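Local coordinates for angiopoietin-related protein 6 (PDB 6Y43), which probably acts as a secreted angiopoietin-like growth factor, recognising partners through a calcium-binding fibrinogen-like globular domain, at residues D156-C162 with Y172-A176; Y165-G169 with N179-V183. All coordinates share one frame. Residue numbers count along the deposited sequence, not the author numbering.

How the interactions relate
Both interactions lie in the long, mostly irregular part of the chain between strand 127-133 and strand 212-219. After strand 127-133 the chain forms the calcium loop 156-162, then the short helix 162-166 and its exit, 165-169. It next passes through 172-176, where interaction 1 closes a loop back onto the calcium loop. At 179-183 interaction 2 closes a second loop onto the end of the helix. The segments alternate, so the two loops cross. Together they tie the calcium loop and both ends of helix 162-166 to the irregular chain that follows. They meet where Tyr172 OH lies 2.7 Å from Asn179 OD1, probably hydrogen-bonded, and where Gln166 packs on Cys175 and Ala176.

Interaction 1: D156-C162 with Y172-A176; sequences DSYSGNC and YHACA. With CA (calcium ion), chain B.
Cys162, Tyr172 and Cys175 bury the most surface here. Residues 156-158 run alongside 172-174 in parallel, with CA pairs Asp156-Tyr172 at 5.2 Å and Tyr158-Ala174 at 4.5 Å. The chain then loops round the calcium to Cys162, its CA 5.7 Å from that of Cys175. Cys162 SG and Cys175 SG form a 2.1 Å disulfide, with chi3 -84° and both chi1 m. The Ala174-Cys175 peptide is cis. Cys162 CB makes a CH-pi contact over the Tyr172 ring (chi1 m, chi2 -63°), 4.0 Å from its centroid. Cys175 SG lies 4.0 Å from the Tyr158 ring centroid (chi1 t), an oblique sulfur-aromatic contact. Ser157 N donates to His173 O at 2.9 Å. Calcium is bound by Asp156 OD1 (2.3 Å), Tyr158 O (2.5 Å), Gly160 O (2.3 Å), two waters and Asp154, as in fibrinogen-like domains. Asp156 (chi1 p) makes an Asx turn, OD1 accepting from Tyr158 N at 2.8 Å. Its OD2 accepts from Cys162 N at 2.9 Å, so one carboxylate links metal and disulfide.

Interaction 2: Y165-G169 with N179-V183; sequences YQRGG and NLNGV. With EDO (1,2-ethanediol), chain D.
At the end of helix 162-166 Arg167 takes positive phi (77/11), and Gly168 and Gly169 extend. Facing them is a type I beta turn, Asn179 to Gly182, with Gly168 CA 4.5 Å from Gly182 CA. Asn179 (chi1 t, chi2 43°) donates from ND2 to O of Gln166 (chi1 m, chi2 t) at 3.0 Å. Asn181 (chi1 m, chi2 -20°) donates from ND2 to Gly169 O at 2.9 Å. Tyr172 and Gly197 also bond the Asn179 amide, and Gln52 that of Asn181. In this fibrinogen-like domain the pair fastens the helix exit to the turn 179-182, in the irregular region before strand 212-219. A side chain at Gly168 would clash with Asn181 O, 3.2 Å from Gly168 CA. One water donates to Arg167 O (2.7 Å) and Asn181 O (3.0 Å). A 1,2-ethanediol, probably from the crystallisation liquor, donates from O1 to Gly168 O at 2.8 Å. Arg167 is m at chi1 to chi3. Its CG packs 3.6 Å from CG2 of Val183 (chi1 t), and its guanidinium reaches Leu164 O and the Phe62 ring.

Interaction 1: D156-C162 with Y172-A176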
loop_
_atom_site.group_PDB
_atom_site.type_symbol
_atom_site.label_atom_id
_atom_site.label_comp_id
_atom_site.label_asym_id
_atom_site.label_seq_id
_atom_site.Cartn_x
_atom_site.Cartn_y
_atom_site.Cartn_z
ATOM N N ASP A 156 -9.853 7.440 14.353
ATOM C CA ASP A 156 -9.234 6.257 14.915
ATOM C C ASP A 156 -9.892 5.910 16.254
ATOM O O ASP A 156 -10.878 6.515 16.699
ATOM C CB ASP A 156 -7.725 6.466 15.033
ATOM C CG ASP A 156 -7.340 7.581 15.995
ATOM O OD1 ASP A 156 -7.943 7.693 17.094
ATOM O OD2 ASP A 156 -6.382 8.321 15.683
ATOM N N SER A 157 -9.341 4.889 16.893
ATOM C CA SER A 157 -9.865 4.389 18.159
ATOM C C SER A 157 -8.979 4.770 19.335
ATOM O O SER A 157 -9.044 4.143 20.391
ATOM C CB SER A 157 -10.037 2.875 18.074
ATOM O OG SER A 157 -11.037 2.552 17.115
ATOM N N TYR A 158 -8.174 5.816 19.164
ATOM C CA TYR A 158 -7.232 6.314 20.146
ATOM C C TYR A 158 -7.744 7.602 20.782
ATOM O O TYR A 158 -8.456 8.383 20.171
ATOM C CB TYR A 158 -5.877 6.565 19.489
ATOM C CG TYR A 158 -4.777 7.001 20.421
ATOM C CD1 TYR A 158 -4.521 6.323 21.604
ATOM C CD2 TYR A 158 -3.984 8.092 20.097
ATOM C CE1 TYR A 158 -3.494 6.726 22.451
ATOM C CE2 TYR A 158 -2.949 8.489 20.911
ATOM C CZ TYR A 158 -2.721 7.814 22.107
ATOM O OH TYR A 158 -1.697 8.236 22.917
ATOM N N SER A 159 -7.388 7.793 22.049
ATOM C CA SER A 159 -7.789 8.988 22.788
ATOM C C SER A 159 -7.278 10.242 22.125
ATOM O O SER A 159 -7.905 11.289 22.205
ATOM C CB SER A 159 -7.260 8.965 24.238
ATOM O OG SER A 159 -7.236 7.700 24.830
ATOM N N GLY A 160 -6.125 10.160 21.517
ATOM C CA GLY A 160 -5.548 11.260 20.783
ATOM C C GLY A 160 -5.591 11.036 19.322
ATOM O O GLY A 160 -6.408 10.258 18.841
ATOM N N ASN A 161 -4.755 11.695 18.606
ATOM C CA ASN A 161 -4.781 11.747 17.138
ATOM C C ASN A 161 -3.603 10.934 16.598
ATOM O O ASN A 161 -2.474 11.428 16.507
ATOM C CB ASN A 161 -4.720 13.203 16.668
ATOM C CG ASN A 161 -4.924 13.337 15.163
ATOM O OD1 ASN A 161 -4.613 12.430 14.375
ATOM N ND2 ASN A 161 -5.393 14.492 14.751
ATOM N N CYS A 162 -3.872 9.685 16.206
ATOM C CA CYS A 162 -2.778 8.812 15.789
ATOM C C CYS A 162 -1.968 9.412 14.643
ATOM O O CYS A 162 -0.731 9.362 14.652
ATOM C CB CYS A 162 -3.311 7.448 15.366
ATOM S SG CYS A 162 -3.974 6.482 16.698
ATOM N N TYR A 172 -5.833 3.836 11.131
ATOM C CA TYR A 172 -5.319 3.770 12.492
ATOM C C TYR A 172 -6.352 3.180 13.451
ATOM O O TYR A 172 -7.559 3.429 13.346
ATOM C CB TYR A 172 -4.861 5.160 12.974
ATOM C CG TYR A 172 -3.555 5.656 12.343
ATOM C CD1 TYR A 172 -2.351 4.988 12.537
ATOM C CD2 TYR A 172 -3.531 6.813 11.574
ATOM C CE1 TYR A 172 -1.183 5.437 11.959
ATOM C CE2 TYR A 172 -2.367 7.268 11.003
ATOM C CZ TYR A 172 -1.171 6.580 11.222
ATOM O OH TYR A 172 -0.000 7.048 10.633
ATOM N N HIS A 173 -5.829 2.398 14.412
ATOM C CA HIS A 173 -6.589 1.773 15.481
ATOM C C HIS A 173 -6.225 2.519 16.737
ATOM O O HIS A 173 -6.697 3.661 16.943
ATOM C CB HIS A 173 -6.249 0.274 15.536
ATOM C CG HIS A 173 -7.123 -0.524 16.458
ATOM N ND1 HIS A 173 -7.438 -1.842 16.212
ATOM C CD2 HIS A 173 -7.727 -0.204 17.627
ATOM C CE1 HIS A 173 -8.214 -2.298 17.185
ATOM N NE2 HIS A 173 -8.400 -1.323 18.059
ATOM N N ALA A 174 -5.346 1.992 17.595
ATOM C CA ALA A 174 -4.925 2.683 18.816
ATOM C C ALA A 174 -3.501 2.310 19.247
ATOM O O ALA A 174 -3.279 1.780 20.342
ATOM C CB ALA A 174 -5.913 2.383 19.945
ATOM N N CYS A 175 -2.477 2.609 18.421
ATOM C CA CYS A 175 -2.641 3.285 17.136
ATOM C C CYS A 175 -2.371 2.377 15.955
ATOM O O CYS A 175 -3.102 2.408 14.948
ATOM C CB CYS A 175 -1.695 4.476 17.003
ATOM S SG CYS A 175 -2.337 5.944 17.834
ATOM N N ALA A 176 -1.295 1.580 16.039
ATOM C CA ALA A 176 -0.963 0.780 14.870
ATOM C C ALA A 176 0.001 -0.365 15.144
ATOM O O ALA A 176 0.993 -0.226 15.870
ATOM C CB ALA A 176 -0.362 1.646 13.750
HETATM CA CA CA B . -8.492 9.701 18.065
HETATM O O HOH W 1 -10.721 8.801 18.030
HETATM O O HOH W 2 -9.437 11.343 19.599
#

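Interaction 2: Y165-G169 with N179-V183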
loop_
_atom_site.group_PDB
_atom_site.type_symbol
_atom_site.label_atom_id
_atom_site.label_comp_id
_atom_site.label_asym_id
_atom_site.label_seq_id
_atom_site.Cartn_x
_atom_site.Cartn_y
_atom_site.Cartn_z
ATOM N N TYR A 165 0.749 11.932 15.500
ATOM C CA TYR A 165 1.978 11.410 16.074
ATOM C C TYR A 165 2.698 10.450 15.142
ATOM O O TYR A 165 3.932 10.429 15.135
ATOM C CB TYR A 165 1.693 10.691 17.394
ATOM C CG TYR A 165 0.958 11.545 18.411
ATOM C CD1 TYR A 165 1.557 12.654 18.980
ATOM C CD2 TYR A 165 -0.333 11.234 18.780
ATOM C CE1 TYR A 165 0.877 13.436 19.910
ATOM C CE2 TYR A 165 -1.024 12.009 19.708
ATOM C CZ TYR A 165 -0.413 13.106 20.260
ATOM O OH TYR A 165 -1.106 13.868 21.176
ATOM N N GLN A 166 1.971 9.628 14.379
ATOM C CA GLN A 166 2.628 8.630 13.535
ATOM C C GLN A 166 2.758 9.068 12.086
ATOM O O GLN A 166 3.482 8.417 11.330
ATOM C CB GLN A 166 1.884 7.308 13.624
ATOM C CG GLN A 166 1.911 6.757 15.033
ATOM C CD GLN A 166 1.616 5.296 15.063
ATOM O OE1 GLN A 166 2.485 4.475 15.330
ATOM N NE2 GLN A 166 0.367 4.956 14.789
ATOM N N ARG A 167 2.115 10.179 11.703
ATOM C CA ARG A 167 2.419 11.019 10.543
ATOM C C ARG A 167 1.964 10.450 9.207
ATOM O O ARG A 167 2.315 11.008 8.180
ATOM C CB ARG A 167 3.918 11.337 10.451
ATOM C CG ARG A 167 4.584 11.746 11.752
ATOM C CD ARG A 167 3.962 12.980 12.371
ATOM N NE ARG A 167 4.167 14.149 11.536
ATOM C CZ ARG A 167 3.807 15.387 11.859
ATOM N NH1 ARG A 167 3.202 15.634 13.017
ATOM N NH2 ARG A 167 4.045 16.383 11.008
ATOM N N GLY A 168 1.161 9.387 9.180
ATOM C CA GLY A 168 0.635 8.864 7.940
ATOM C C GLY A 168 -0.847 9.152 7.804
ATOM O O GLY A 168 -1.522 9.647 8.700
ATOM N N GLY A 169 -1.353 8.874 6.583
ATOM C CA GLY A 169 -2.756 8.547 6.412
ATOM C C GLY A 169 -2.871 7.037 6.520
ATOM O O GLY A 169 -2.097 6.304 5.901
ATOM N N ASN A 179 2.697 0.945 10.012
ATOM C CA ASN A 179 2.618 2.381 9.767
ATOM C C ASN A 179 3.348 2.687 8.466
ATOM O O ASN A 179 4.257 3.507 8.413
ATOM C CB ASN A 179 3.215 3.158 10.937
ATOM C CG ASN A 179 2.962 4.650 10.863
ATOM O OD1 ASN A 179 1.860 5.087 10.538
ATOM N ND2 ASN A 179 3.989 5.441 11.188
ATOM N N LEU A 180 2.910 2.040 7.391
ATOM C CA LEU A 180 3.700 2.094 6.168
ATOM C C LEU A 180 3.658 3.459 5.507
ATOM O O LEU A 180 4.528 3.743 4.678
ATOM C CB LEU A 180 3.253 1.025 5.179
ATOM C CG LEU A 180 3.383 -0.424 5.676
ATOM C CD1 LEU A 180 3.038 -1.373 4.563
ATOM C CD2 LEU A 180 4.766 -0.704 6.260
ATOM N N ASN A 181 2.701 4.323 5.861
ATOM C CA ASN A 181 2.676 5.681 5.337
ATOM C C ASN A 181 3.328 6.689 6.279
ATOM O O ASN A 181 3.122 7.894 6.125
ATOM C CB ASN A 181 1.248 6.099 5.004
ATOM C CG ASN A 181 0.711 5.394 3.783
ATOM O OD1 ASN A 181 1.473 4.867 2.956
ATOM N ND2 ASN A 181 -0.600 5.395 3.641
ATOM N N GLY A 182 4.131 6.215 7.228
ATOM C CA GLY A 182 4.759 7.072 8.206
ATOM C C GLY A 182 6.009 7.729 7.676
ATOM O O GLY A 182 6.194 7.921 6.472
ATOM N N VAL A 183 6.855 8.127 8.611
ATOM C CA VAL A 183 8.079 8.842 8.284
ATOM C C VAL A 183 9.135 7.844 7.827
ATOM O O VAL A 183 9.515 6.954 8.588
ATOM C CB VAL A 183 8.590 9.627 9.496
ATOM C CG1 VAL A 183 9.847 10.397 9.096
ATOM C CG2 VAL A 183 7.526 10.536 10.050
HETATM C C1 EDO D . -1.447 12.829 7.363
HETATM O O1 EDO D . -2.408 12.305 8.285
HETATM C C2 EDO D . -1.547 14.357 7.349
HETATM O O2 EDO D . -2.864 14.721 6.898
HETATM O O HOH W 3 4.540 10.417 6.725
#